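Local coordinates for protein choline kinase (Cryptosporidium parvum, PDB 3MES) that probably phosphorylates choline, and perhaps ethanolamine, using ATP, and holds ADP and magnesium in this crystal, at residues 122-127 and 145-150; 126-131 and 137-142. One frame throughout, in Å; residues are numbered along the deposited sequence.

Interaction 1: residues 122-127 and 145-150; sequences VELDVF and EGRIEE. With ADP (adenosine-5'-diphosphate), chain I.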
# COMPACT_ATOMS: atom_id res chain seq x y z
N VAL B 122 -4.77 30.59 4.05
CA VAL B 122 -4.65 29.42 4.92
C VAL B 122 -4.48 28.14 4.11
O VAL B 122 -3.66 27.28 4.45
CB VAL B 122 -5.87 29.28 5.86
CG1 VAL B 122 -7.11 28.92 5.07
CG2 VAL B 122 -5.60 28.23 6.92
N GLU B 123 -5.24 28.01 3.02
CA GLU B 123 -5.14 26.83 2.16
C GLU B 123 -3.73 26.66 1.60
O GLU B 123 -3.22 25.55 1.53
CB GLU B 123 -6.14 26.91 1.01
CG GLU B 123 -6.03 25.75 0.03
CD GLU B 123 -6.73 26.01 -1.29
OE1 GLU B 123 -7.31 27.10 -1.45
OE2 GLU B 123 -6.69 25.11 -2.16
N LEU B 124 -3.12 27.76 1.18
CA LEU B 124 -1.77 27.72 0.64
C LEU B 124 -0.77 27.37 1.74
O LEU B 124 0.18 26.62 1.52
CB LEU B 124 -1.40 29.06 0.01
CG LEU B 124 0.00 29.13 -0.61
CD1 LEU B 124 0.17 28.04 -1.66
CD2 LEU B 124 0.28 30.50 -1.20
N ASP B 125 -1.00 27.93 2.92
CA ASP B 125 -0.14 27.69 4.06
C ASP B 125 -0.10 26.21 4.41
O ASP B 125 0.96 25.65 4.68
CB ASP B 125 -0.62 28.50 5.27
CG ASP B 125 0.32 28.42 6.45
OD1 ASP B 125 1.53 28.21 6.22
OD2 ASP B 125 -0.15 28.56 7.59
N VAL B 126 -1.27 25.58 4.41
CA VAL B 126 -1.38 24.16 4.74
C VAL B 126 -0.73 23.29 3.67
O VAL B 126 -0.02 22.33 3.98
CB VAL B 126 -2.85 23.73 4.91
CG1 VAL B 126 -2.96 22.22 4.94
CG2 VAL B 126 -3.44 24.35 6.17
N PHE B 127 -0.99 23.61 2.40
CA PHE B 127 -0.42 22.84 1.30
C PHE B 127 1.11 22.83 1.32
O PHE B 127 1.73 21.79 1.11
CB PHE B 127 -0.93 23.36 -0.05
CG PHE B 127 -0.46 22.55 -1.22
CD1 PHE B 127 -1.09 21.36 -1.55
CD2 PHE B 127 0.61 22.97 -1.99
CE1 PHE B 127 -0.66 20.61 -2.63
CE2 PHE B 127 1.05 22.22 -3.08
CZ PHE B 127 0.41 21.04 -3.39
N GLU B 145 1.52 34.29 -7.78
CA GLU B 145 0.44 34.03 -8.73
C GLU B 145 0.29 32.56 -9.13
O GLU B 145 -0.56 32.23 -9.96
CB GLU B 145 0.59 34.90 -9.98
CG GLU B 145 2.03 35.10 -10.44
CD GLU B 145 2.75 36.14 -9.61
OE1 GLU B 145 3.83 35.82 -9.06
OE2 GLU B 145 2.24 37.28 -9.51
N GLY B 146 1.10 31.69 -8.55
CA GLY B 146 1.02 30.26 -8.88
C GLY B 146 2.13 29.43 -8.28
O GLY B 146 2.77 29.83 -7.30
N ARG B 147 2.36 28.25 -8.86
CA ARG B 147 3.43 27.37 -8.40
C ARG B 147 3.68 26.22 -9.37
O ARG B 147 2.82 25.87 -10.17
CB ARG B 147 3.13 26.83 -7.00
CG ARG B 147 1.89 25.95 -6.90
CD ARG B 147 1.74 25.39 -5.49
NE ARG B 147 0.69 24.38 -5.38
CZ ARG B 147 -0.43 24.54 -4.68
NH1 ARG B 147 -0.66 25.68 -4.03
NH2 ARG B 147 -1.33 23.57 -4.63
N ILE B 148 4.88 25.65 -9.30
CA ILE B 148 5.23 24.48 -10.09
C ILE B 148 5.28 23.26 -9.18
O ILE B 148 6.06 23.21 -8.23
CB ILE B 148 6.60 24.66 -10.77
CG1 ILE B 148 6.61 25.89 -11.67
CG2 ILE B 148 6.96 23.41 -11.57
CD1 ILE B 148 7.95 26.16 -12.33
N GLU B 149 4.43 22.28 -9.47
CA GLU B 149 4.35 21.07 -8.66
C GLU B 149 4.91 19.86 -9.39
O GLU B 149 4.95 19.81 -10.62
CB GLU B 149 2.90 20.77 -8.28
CG GLU B 149 2.19 21.88 -7.54
CD GLU B 149 0.75 21.50 -7.23
OE1 GLU B 149 0.41 20.31 -7.38
OE2 GLU B 149 -0.03 22.40 -6.85
N GLU B 150 5.31 18.87 -8.60
CA GLU B 150 5.63 17.55 -9.13
C GLU B 150 4.37 16.96 -9.75
O GLU B 150 3.30 16.99 -9.14
CB GLU B 150 6.12 16.65 -8.00
CG GLU B 150 6.04 15.17 -8.30
CD GLU B 150 6.36 14.32 -7.08
OE1 GLU B 150 6.27 14.84 -5.95
OE2 GLU B 150 6.70 13.13 -7.26
PB ADP I . -8.93 23.21 -8.58
O1B ADP I . -9.29 24.15 -9.70
O2B ADP I . -7.88 23.73 -7.63
O3B ADP I . -10.13 22.57 -7.91
PA ADP I . -7.73 20.64 -8.62
O1A ADP I . -8.88 20.07 -7.82
O2A ADP I . -6.40 20.88 -7.96
O3A ADP I . -8.20 22.00 -9.35
O5' ADP I . -7.51 19.71 -9.90
C5' ADP I . -6.58 18.64 -9.87
C4' ADP I . -6.97 17.65 -10.96
O4' ADP I . -6.01 17.74 -12.02
C3' ADP I . -6.92 16.23 -10.42
O3' ADP I . -8.20 15.62 -10.58
C2' ADP I . -5.89 15.52 -11.26
O2' ADP I . -6.55 14.70 -12.23
C1' ADP I . -5.12 16.64 -11.95
N9 ADP I . -3.97 17.03 -11.10
C8 ADP I . -3.94 18.08 -10.26
N7 ADP I . -2.74 18.18 -9.64
C5 ADP I . -1.97 17.17 -10.09
C6 ADP I . -0.59 16.69 -9.84
N6 ADP I . 0.22 17.33 -8.96
N1 ADP I . -0.18 15.59 -10.52
C2 ADP I . -0.98 14.95 -11.39
N3 ADP I . -2.24 15.34 -11.67
C4 ADP I . -2.79 16.42 -11.05
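Behind the ADP pocket, next to the E149 that lines it, R147 of strand 146-150 stacks on F127 of helix 120-132 in an off-centre cation-pi contact. The guanidinium of R147 lies almost flat on one face of the F127 ring, planes 17° apart, with R147 CZ 3.6 Å from the F127 ring centroid. R147 NH2 sits over the ring, 3.1 Å from F127 CE2. F127 holds its ring out from the helix with CG opposite the backbone N (chi1 -176°), over the guanidinium at the end of the extended R147 chain. L124 CD1 touches R147 NH1 at 3.4 Å, and Y110 OH hydrogen-bonds the same nitrogen.

In this kinase-like N-terminal lobe, where helix 120-132 packs against the five-stranded antiparallel sheet, E149 continues the polar chain. Its OE2 accepts R147 NE at 2.6 Å, in a salt bridge that enters on the anti side, 28° out of the carboxylate plane; R108 is a second ionic partner of OE2. Adenine N6 of ADP donates to the backbone O of E150 at 3.1 Å and, weakly, to E149 OE1 at 3.4 Å.

Interaction 2: residues 126-131 and 137-142; sequences VFRYLS and PNIIAD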
# COMPACT_ATOMS: atom_id res chain seq x y z
N VAL B 126 -1.27 25.58 4.41
CA VAL B 126 -1.38 24.16 4.74
C VAL B 126 -0.73 23.29 3.67
O VAL B 126 -0.02 22.33 3.98
CB VAL B 126 -2.85 23.73 4.91
CG1 VAL B 126 -2.96 22.22 4.94
CG2 VAL B 126 -3.44 24.35 6.17
N PHE B 127 -0.99 23.61 2.40
CA PHE B 127 -0.42 22.84 1.30
C PHE B 127 1.11 22.83 1.32
O PHE B 127 1.73 21.79 1.11
CB PHE B 127 -0.93 23.36 -0.05
CG PHE B 127 -0.46 22.55 -1.22
CD1 PHE B 127 -1.09 21.36 -1.55
CD2 PHE B 127 0.61 22.97 -1.99
CE1 PHE B 127 -0.66 20.61 -2.63
CE2 PHE B 127 1.05 22.22 -3.08
CZ PHE B 127 0.41 21.04 -3.39
N ARG B 128 1.71 23.99 1.57
CA ARG B 128 3.17 24.09 1.59
C ARG B 128 3.79 23.18 2.64
O ARG B 128 4.85 22.60 2.42
CB ARG B 128 3.62 25.54 1.78
CG ARG B 128 3.56 26.38 0.51
CD ARG B 128 4.35 27.67 0.66
NE ARG B 128 3.60 28.70 1.36
CZ ARG B 128 3.13 29.80 0.79
NH1 ARG B 128 2.46 30.69 1.51
NH2 ARG B 128 3.33 30.02 -0.51
N TYR B 129 3.12 23.06 3.79
CA TYR B 129 3.59 22.17 4.84
C TYR B 129 3.51 20.72 4.39
O TYR B 129 4.50 19.99 4.42
CB TYR B 129 2.77 22.37 6.12
CG TYR B 129 3.13 21.40 7.22
CD1 TYR B 129 4.39 21.43 7.81
CD2 TYR B 129 2.21 20.46 7.67
CE1 TYR B 129 4.72 20.54 8.81
CE2 TYR B 129 2.54 19.57 8.67
CZ TYR B 129 3.79 19.61 9.24
OH TYR B 129 4.12 18.73 10.24
N LEU B 130 2.32 20.31 3.97
CA LEU B 130 2.10 18.95 3.49
C LEU B 130 3.08 18.61 2.37
O LEU B 130 3.56 17.48 2.27
CB LEU B 130 0.66 18.80 3.00
CG LEU B 130 -0.41 19.03 4.07
CD1 LEU B 130 -1.81 18.94 3.47
CD2 LEU B 130 -0.23 18.04 5.22
N SER B 131 3.37 19.60 1.53
CA SER B 131 4.34 19.43 0.47
C SER B 131 5.72 19.19 1.06
O SER B 131 6.47 18.35 0.58
CB SER B 131 4.36 20.67 -0.43
OG SER B 131 5.18 20.48 -1.57
N PRO B 137 2.02 16.67 -3.25
CA PRO B 137 2.98 16.75 -4.35
C PRO B 137 4.07 17.77 -4.06
O PRO B 137 3.78 18.84 -3.52
CB PRO B 137 2.12 17.21 -5.54
CG PRO B 137 0.74 16.75 -5.20
CD PRO B 137 0.63 16.86 -3.71
N ASN B 138 5.31 17.45 -4.41
CA ASN B 138 6.43 18.34 -4.15
C ASN B 138 6.31 19.68 -4.88
O ASN B 138 5.88 19.73 -6.03
CB ASN B 138 7.75 17.66 -4.54
CG ASN B 138 8.96 18.40 -4.01
OD1 ASN B 138 9.99 18.48 -4.68
ND2 ASN B 138 8.84 18.95 -2.81
N ILE B 139 6.68 20.76 -4.19
CA ILE B 139 6.72 22.08 -4.81
C ILE B 139 8.11 22.34 -5.37
O ILE B 139 9.10 22.32 -4.65
CB ILE B 139 6.39 23.19 -3.79
CG1 ILE B 139 4.94 23.11 -3.33
CG2 ILE B 139 6.67 24.57 -4.39
CD1 ILE B 139 4.60 24.10 -2.24
N ILE B 140 8.18 22.59 -6.67
CA ILE B 140 9.45 22.85 -7.33
C ILE B 140 9.75 24.35 -7.38
O ILE B 140 10.89 24.77 -7.22
CB ILE B 140 9.48 22.25 -8.75
CG1 ILE B 140 9.26 20.74 -8.68
CG2 ILE B 140 10.79 22.58 -9.45
CD1 ILE B 140 8.99 20.09 -10.01
N ALA B 141 8.71 25.14 -7.61
CA ALA B 141 8.83 26.59 -7.59
C ALA B 141 7.55 27.21 -7.03
O ALA B 141 6.44 26.78 -7.36
CB ALA B 141 9.11 27.12 -8.99
N ASP B 142 7.71 28.22 -6.18
CA ASP B 142 6.58 28.80 -5.46
C ASP B 142 6.57 30.33 -5.56
O ASP B 142 7.43 31.00 -4.99
CB ASP B 142 6.63 28.37 -3.99
CG ASP B 142 5.48 28.93 -3.18
OD1 ASP B 142 4.80 29.86 -3.67
OD2 ASP B 142 5.25 28.44 -2.05
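Segment 126-131, from helix 120-132, and segment 137-142 approach most closely at S131 and N138, whose CA atoms are 5.2 Å apart, because the chain leaves the helix, turns back and starts strand 139-143 close beside it. S131 is central to the contact. Its OG is anti to the backbone N (chi1 -173°), which directs the hydroxyl at the returning chain, where it donates to P137 O at 2.9 Å. The donor stands 26° out of the carbonyl plane, and the C=O...OG angle is 132°. I139 N lies 3.0 Å from S131 OG, and I139 CG1 also packs closely against the hydroxyl.

The methyl end of I139 reaches back to the preceding turn of the helix, with I139 CD1 3.7 Å from R128 CG, while I139 CG1 meets F127 CE2 at 4.0 Å. P137 crosses the F127 side chain at about a right angle, its CD nearest CE1 of the ring, so proline and isoleucine both pack against the phenylalanine.

Toward the outer part of the contact the chemistry becomes ionic. The R128 chain bends at chi3, bringing R128 NH2 to D142 OD2 at 2.9 Å in a nearly straight salt bridge. The bond uses the syn lone pair of OD2 and lies close to the guanidinium plane; the two flat groups are nearly coplanar. Just before D142 the strand has a classic beta bulge, I140 and A141 lying opposite the single residue I148.

P137 also touches ADP, and N138 N is hydrogen-bonded to E150 OE1. The arrangement belongs to the N-terminal lobe of a protein-kinase-like fold, where a short connection joins helix 120-132 to strand 139-143, an outermost strand of the sheet within the chain, and brings the proline to the nucleotide pocket.

How the interactions relate
Both contacts hold helix 120-132 against the same antiparallel sheet, and F127 serves both, by its cation-pi face in one and by apolar contacts in the other. Interaction 1 is the buried one, with an arginine-glutamate pair inside the lobe beside the adenine, the arginine also stacked on an aromatic ring. Interaction 2 is partly buried, pairing a serine-to-carbonyl bond and apolar packing with a more peripheral salt bridge. Their strands are neighbours, linked by probable backbone hydrogen bonds between I148 and both I140 and A141. P137 CB packs against E150 O, whose carbonyl receives the adenine amine, so the two contacts converge at the nucleotide.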